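PDB 2HC9: leucine aminopeptidase 1 from Caenorhabditis elegans, which releases N-terminal amino acids, preferably leucine, from peptides as a zinc-dependent M17 aminopeptidase, and probably serves as a digestive enzyme. Local coordinates for residues Ile10-Gly24 with Ile100-Phe114. The protein carries 1 engineered substitution. Residues are numbered along the deposited sequence; the frame is centred on the assembly and turned at random.
Sequences IQAVGDGLTSLIIVG and INYPEDTKNVHFVLF
Strands 18-24 and 108-114 run parallel, 21° apart, and Ser19, Ile21 and Val23 each give their N-H and their C=O to the neighbouring strand; the straightest of these bonds runs from His110 N to Ser19 O (2.8 Å, 176° at the hydrogen). Where the pairing begins, Leu17 O is gripped twice, by Lys107 N and Asn108 N. On one face of the sheet, His110 swings its CG anti to the backbone N (chi1 -166°), which brings the imidazole against loop 10-17. Val13 CG1 sits squarely over the ring in a CH-pi contact, 3.5 Å from the ring centroid, while NE2 is held by Asp149 of the adjacent strand 145-151, whose carboxylate also takes the N-H of Gln11. Thr18 CG2 lies 4.0 Å from His110 CB, and Thr18 OG1 donates to Gly16 O at 3.0 Å, tying Gly16 to the start of the strand. A valine at Thr18 would probably leave Gly16 O without this donor and the chain there freer to shift. Further along the same face, Ile10 CD1 and Leu20 CD1 approach different methyls of Val112. On the opposite face, Ile21 CB packs 3.7 Å from Phe111 CE1, the two side chains lying side by side, while CD1 meets the edge of the Tyr102 ring, close to the plane and 3.4 Å from OH. Val109 CG2 covers one face of that tyrosine, and helix 90-97 closes over this side through Leu97. At the turn 103-106, Leu17 CD2 leans on the carboxylate of Asp105, which forms a salt bridge with Arg58 of the second subunit. Such central parallel strands, with helices packed on both faces of a mixed six-stranded sheet, are characteristic of the macro-like alpha/beta N-terminal domain of M17 aminopeptidases, far from the zinc site.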
loop_
_atom_site.group_PDB
_atom_site.type_symbol
_atom_site.label_atom_id
_atom_site.label_comp_id
_atom_site.label_asym_id
_atom_site.label_seq_id
_atom_site.Cartn_x
_atom_site.Cartn_y
_atom_site.Cartn_z
ATOM N N ILE A 10 -5.942 0.414 57.769
ATOM C CA ILE A 10 -6.474 1.775 57.603
ATOM C C ILE A 10 -5.905 2.695 58.687
ATOM O O ILE A 10 -5.972 2.384 59.885
ATOM C CB ILE A 10 -8.009 1.802 57.662
ATOM C CG1 ILE A 10 -8.628 0.985 56.525
ATOM C CG2 ILE A 10 -8.550 3.256 57.661
ATOM C CD1 ILE A 10 -10.106 0.718 56.728
ATOM N N GLN A 11 -5.310 3.806 58.263
ATOM C CA GLN A 11 -4.803 4.801 59.192
ATOM C C GLN A 11 -5.199 6.170 58.694
ATOM O O GLN A 11 -5.673 6.293 57.568
ATOM C CB GLN A 11 -3.286 4.646 59.292
ATOM C CG GLN A 11 -2.935 3.271 59.825
ATOM C CD GLN A 11 -1.515 2.915 59.595
ATOM O OE1 GLN A 11 -0.638 3.702 59.918
ATOM N NE2 GLN A 11 -1.262 1.714 59.032
ATOM N N ALA A 12 -5.031 7.197 59.528
ATOM C CA ALA A 12 -5.378 8.566 59.117
ATOM C C ALA A 12 -4.396 9.038 58.049
ATOM O O ALA A 12 -3.258 8.555 57.980
ATOM C CB ALA A 12 -5.352 9.529 60.318
ATOM N N VAL A 13 -4.833 9.981 57.223
ATOM C CA VAL A 13 -3.921 10.628 56.288
ATOM C C VAL A 13 -3.673 12.063 56.736
ATOM O O VAL A 13 -4.250 12.516 57.719
ATOM C CB VAL A 13 -4.408 10.519 54.811
ATOM C CG1 VAL A 13 -4.627 9.038 54.461
ATOM C CG2 VAL A 13 -5.703 11.290 54.611
ATOM N N GLY A 14 -2.812 12.777 56.031
ATOM C CA GLY A 14 -2.524 14.175 56.400
ATOM C C GLY A 14 -3.726 15.107 56.431
ATOM O O GLY A 14 -4.822 14.772 55.940
ATOM N N ASP A 15 -3.520 16.285 57.014
ATOM C CA ASP A 15 -4.309 17.467 56.699
ATOM C C ASP A 15 -4.355 17.665 55.184
ATOM O O ASP A 15 -3.443 17.245 54.459
ATOM C CB ASP A 15 -3.663 18.708 57.337
ATOM C CG ASP A 15 -3.801 18.731 58.848
ATOM O OD1 ASP A 15 -4.834 18.251 59.368
ATOM O OD2 ASP A 15 -2.876 19.240 59.519
ATOM N N GLY A 16 -5.408 18.309 54.707
ATOM C CA GLY A 16 -5.463 18.704 53.308
ATOM C C GLY A 16 -6.568 17.946 52.599
ATOM O O GLY A 16 -6.970 16.864 53.046
ATOM N N LEU A 17 -7.063 18.528 51.510
ATOM C CA LEU A 17 -8.174 17.955 50.747
ATOM C C LEU A 17 -7.785 16.547 50.316
ATOM O O LEU A 17 -6.694 16.331 49.762
ATOM C CB LEU A 17 -8.474 18.806 49.512
ATOM C CG LEU A 17 -9.779 18.483 48.770
ATOM C CD1 LEU A 17 -11.010 18.672 49.681
ATOM C CD2 LEU A 17 -9.886 19.387 47.518
ATOM N N THR A 18 -8.671 15.602 50.599
ATOM C CA THR A 18 -8.397 14.175 50.393
ATOM C C THR A 18 -9.425 13.581 49.443
ATOM O O THR A 18 -10.637 13.768 49.618
ATOM C CB THR A 18 -8.466 13.426 51.713
ATOM O OG1 THR A 18 -7.475 13.967 52.576
ATOM C CG2 THR A 18 -8.233 11.929 51.519
ATOM N N SER A 19 -8.924 12.896 48.419
ATOM C CA SER A 19 -9.732 11.998 47.595
ATOM C C SER A 19 -9.699 10.593 48.163
ATOM O O SER A 19 -8.631 10.096 48.536
ATOM C CB SER A 19 -9.192 11.919 46.165
ATOM O OG SER A 19 -9.875 10.894 45.457
ATOM N N LEU A 20 -10.854 9.942 48.203
ATOM C CA LEU A 20 -10.924 8.607 48.755
ATOM C C LEU A 20 -11.328 7.609 47.673
ATOM O O LEU A 20 -12.347 7.781 46.995
ATOM C CB LEU A 20 -11.956 8.543 49.897
ATOM C CG LEU A 20 -12.280 7.133 50.407
ATOM C CD1 LEU A 20 -11.077 6.528 51.116
ATOM C CD2 LEU A 20 -13.513 7.135 51.351
ATOM N N ILE A 21 -10.552 6.545 47.533
ATOM C CA ILE A 21 -10.948 5.480 46.613
ATOM C C ILE A 21 -10.958 4.143 47.344
ATOM O O ILE A 21 -9.931 3.707 47.871
ATOM C CB ILE A 21 -10.032 5.446 45.354
ATOM C CG1 ILE A 21 -10.165 6.770 44.592
ATOM C CG2 ILE A 21 -10.388 4.226 44.452
ATOM C CD1 ILE A 21 -9.154 6.964 43.527
ATOM N N ILE A 22 -12.134 3.516 47.392
ATOM C CA ILE A 22 -12.287 2.192 48.018
ATOM C C ILE A 22 -12.246 1.098 46.952
ATOM O O ILE A 22 -12.917 1.199 45.924
ATOM C CB ILE A 22 -13.624 2.085 48.810
ATOM C CG1 ILE A 22 -13.702 3.216 49.840
ATOM C CG2 ILE A 22 -13.770 0.689 49.493
ATOM C CD1 ILE A 22 -15.136 3.495 50.329
ATOM N N VAL A 23 -11.450 0.060 47.198
ATOM C CA VAL A 23 -11.253 -1.000 46.208
ATOM C C VAL A 23 -11.461 -2.389 46.812
ATOM O O VAL A 23 -10.912 -2.711 47.875
ATOM C CB VAL A 23 -9.837 -0.913 45.573
ATOM C CG1 VAL A 23 -9.690 -1.956 44.418
ATOM C CG2 VAL A 23 -9.561 0.509 45.095
ATOM N N GLY A 24 -12.260 -3.221 46.140
ATOM C CA GLY A 24 -12.405 -4.610 46.583
ATOM C C GLY A 24 -13.173 -5.478 45.594
ATOM O O GLY A 24 -13.992 -4.981 44.841
ATOM N N ILE A 100 -9.548 7.973 36.327
ATOM C CA ILE A 100 -9.915 8.918 37.366
ATOM C C ILE A 100 -8.947 10.095 37.424
ATOM O O ILE A 100 -7.734 9.916 37.449
ATOM C CB ILE A 100 -10.050 8.251 38.736
ATOM C CG1 ILE A 100 -11.214 7.251 38.713
ATOM C CG2 ILE A 100 -10.248 9.313 39.848
ATOM C CD1 ILE A 100 -11.283 6.409 39.992
ATOM N N ASN A 101 -9.516 11.298 37.452
ATOM C CA ASN A 101 -8.757 12.511 37.742
ATOM C C ASN A 101 -9.130 13.106 39.086
ATOM O O ASN A 101 -10.284 12.996 39.517
ATOM C CB ASN A 101 -8.964 13.517 36.622
ATOM C CG ASN A 101 -8.427 13.013 35.295
ATOM O OD1 ASN A 101 -7.386 12.356 35.238
ATOM N ND2 ASN A 101 -9.160 13.291 34.223
ATOM N N TYR A 102 -8.156 13.712 39.762
ATOM C CA TYR A 102 -8.398 14.317 41.088
ATOM C C TYR A 102 -8.496 15.837 40.913
ATOM O O TYR A 102 -7.759 16.422 40.100
ATOM C CB TYR A 102 -7.265 13.947 42.073
ATOM C CG TYR A 102 -6.983 12.471 42.078
ATOM C CD1 TYR A 102 -7.830 11.592 42.753
ATOM C CD2 TYR A 102 -5.883 11.933 41.375
ATOM C CE1 TYR A 102 -7.611 10.233 42.737
ATOM C CE2 TYR A 102 -5.649 10.529 41.355
ATOM C CZ TYR A 102 -6.527 9.699 42.047
ATOM O OH TYR A 102 -6.351 8.332 42.063
ATOM N N PRO A 103 -9.411 16.491 41.654
ATOM C CA PRO A 103 -9.449 17.950 41.571
ATOM C C PRO A 103 -8.080 18.582 41.773
ATOM O O PRO A 103 -7.250 18.078 42.526
ATOM C CB PRO A 103 -10.430 18.352 42.684
ATOM C CG PRO A 103 -11.325 17.159 42.817
ATOM C CD PRO A 103 -10.438 15.957 42.575
ATOM N N GLU A 104 -7.854 19.674 41.060
ATOM C CA GLU A 104 -6.605 20.431 41.061
ATOM C C GLU A 104 -6.007 20.631 42.475
ATOM O O GLU A 104 -4.796 20.542 42.673
ATOM C CB GLU A 104 -6.936 21.769 40.367
ATOM C CG GLU A 104 -5.962 22.881 40.451
ATOM C CD GLU A 104 -5.998 23.591 41.777
ATOM O OE1 GLU A 104 -7.048 24.171 42.169
ATOM O OE2 GLU A 104 -4.946 23.556 42.424
ATOM N N ASP A 105 -6.854 20.903 43.459
ATOM C CA ASP A 105 -6.364 21.225 44.799
ATOM C C ASP A 105 -6.367 20.044 45.784
ATOM O O ASP A 105 -6.166 20.230 46.990
ATOM C CB ASP A 105 -7.161 22.399 45.386
ATOM C CG ASP A 105 -8.669 22.148 45.402
ATOM O OD1 ASP A 105 -9.144 21.200 44.737
ATOM O OD2 ASP A 105 -9.393 22.903 46.095
ATOM N N THR A 106 -6.603 18.833 45.285
ATOM C CA THR A 106 -6.376 17.624 46.083
ATOM C C THR A 106 -4.939 17.546 46.618
ATOM O O THR A 106 -3.981 17.699 45.859
ATOM C CB THR A 106 -6.650 16.359 45.244
ATOM O OG1 THR A 106 -7.970 16.438 44.691
ATOM C CG2 THR A 106 -6.536 15.113 46.112
ATOM N N LYS A 107 -4.797 17.297 47.920
ATOM C CA LYS A 107 -3.476 17.087 48.524
ATOM C C LYS A 107 -3.170 15.601 48.681
ATOM O O LYS A 107 -2.026 15.171 48.459
ATOM C CB LYS A 107 -3.395 17.773 49.912
ATOM C CG LYS A 107 -3.730 19.258 49.910
ATOM C CD LYS A 107 -2.853 20.036 48.934
ATOM C CE LYS A 107 -3.146 21.535 49.011
ATOM N NZ LYS A 107 -2.116 22.389 48.332
ATOM N N ASN A 108 -4.186 14.844 49.109
ATOM C CA ASN A 108 -4.039 13.434 49.495
ATOM C C ASN A 108 -4.957 12.540 48.662
ATOM O O ASN A 108 -6.134 12.866 48.442
ATOM C CB ASN A 108 -4.420 13.234 50.971
ATOM C CG ASN A 108 -3.714 14.211 51.896
ATOM O OD1 ASN A 108 -4.354 14.944 52.654
ATOM N ND2 ASN A 108 -2.399 14.216 51.847
ATOM N N VAL A 109 -4.434 11.397 48.224
ATOM C CA VAL A 109 -5.306 10.304 47.763
ATOM C C VAL A 109 -5.209 9.123 48.708
ATOM O O VAL A 109 -4.131 8.587 48.950
ATOM C CB VAL A 109 -5.005 9.860 46.333
ATOM C CG1 VAL A 109 -6.110 8.888 45.849
ATOM C CG2 VAL A 109 -4.952 11.089 45.440
ATOM N N HIS A 110 -6.349 8.735 49.253
ATOM C CA HIS A 110 -6.388 7.657 50.213
ATOM C C HIS A 110 -7.084 6.440 49.574
ATOM O O HIS A 110 -8.282 6.517 49.239
ATOM C CB HIS A 110 -7.165 8.124 51.455
ATOM C CG HIS A 110 -7.004 7.222 52.646
ATOM N ND1 HIS A 110 -7.704 7.413 53.818
ATOM C CD2 HIS A 110 -6.213 6.140 52.853
ATOM C CE1 HIS A 110 -7.355 6.483 54.695
ATOM N NE2 HIS A 110 -6.456 5.697 54.134
ATOM N N PHE A 111 -6.338 5.350 49.397
ATOM C CA PHE A 111 -6.941 4.063 48.984
ATOM C C PHE A 111 -7.203 3.205 50.194
ATOM O O PHE A 111 -6.311 2.989 51.024
ATOM C CB PHE A 111 -6.061 3.274 47.994
ATOM C CG PHE A 111 -5.911 3.965 46.666
ATOM C CD1 PHE A 111 -6.736 3.625 45.596
ATOM C CD2 PHE A 111 -5.000 5.016 46.525
ATOM C CE1 PHE A 111 -6.637 4.316 44.382
ATOM C CE2 PHE A 111 -4.883 5.712 45.319
ATOM C CZ PHE A 111 -5.697 5.365 44.238
ATOM N N VAL A 112 -8.420 2.689 50.253
ATOM C CA VAL A 112 -8.731 1.588 51.158
ATOM C C VAL A 112 -8.901 0.328 50.309
ATOM O O VAL A 112 -9.895 0.172 49.584
ATOM C CB VAL A 112 -9.998 1.843 51.975
ATOM C CG1 VAL A 112 -10.267 0.619 52.874
ATOM C CG2 VAL A 112 -9.821 3.116 52.844
ATOM N N LEU A 113 -7.917 -0.541 50.415
ATOM C CA LEU A 113 -7.855 -1.764 49.600
ATOM C C LEU A 113 -8.250 -2.983 50.430
ATOM O O LEU A 113 -7.469 -3.462 51.261
ATOM C CB LEU A 113 -6.446 -1.941 49.014
ATOM C CG LEU A 113 -6.170 -3.245 48.221
ATOM C CD1 LEU A 113 -7.091 -3.345 46.990
ATOM C CD2 LEU A 113 -4.713 -3.284 47.781
ATOM N N PHE A 114 -9.456 -3.498 50.172
ATOM C CA PHE A 114 -9.911 -4.743 50.809
ATOM C C PHE A 114 -9.520 -5.923 49.936
ATOM O O PHE A 114 -10.219 -6.260 48.999
ATOM C CB PHE A 114 -11.430 -4.733 50.962
ATOM C CG PHE A 114 -11.933 -3.699 51.926
ATOM C CD1 PHE A 114 -11.771 -3.875 53.302
ATOM C CD2 PHE A 114 -12.605 -2.570 51.461
ATOM C CE1 PHE A 114 -12.251 -2.915 54.216
ATOM C CE2 PHE A 114 -13.095 -1.601 52.359
ATOM C CZ PHE A 114 -12.917 -1.781 53.741
#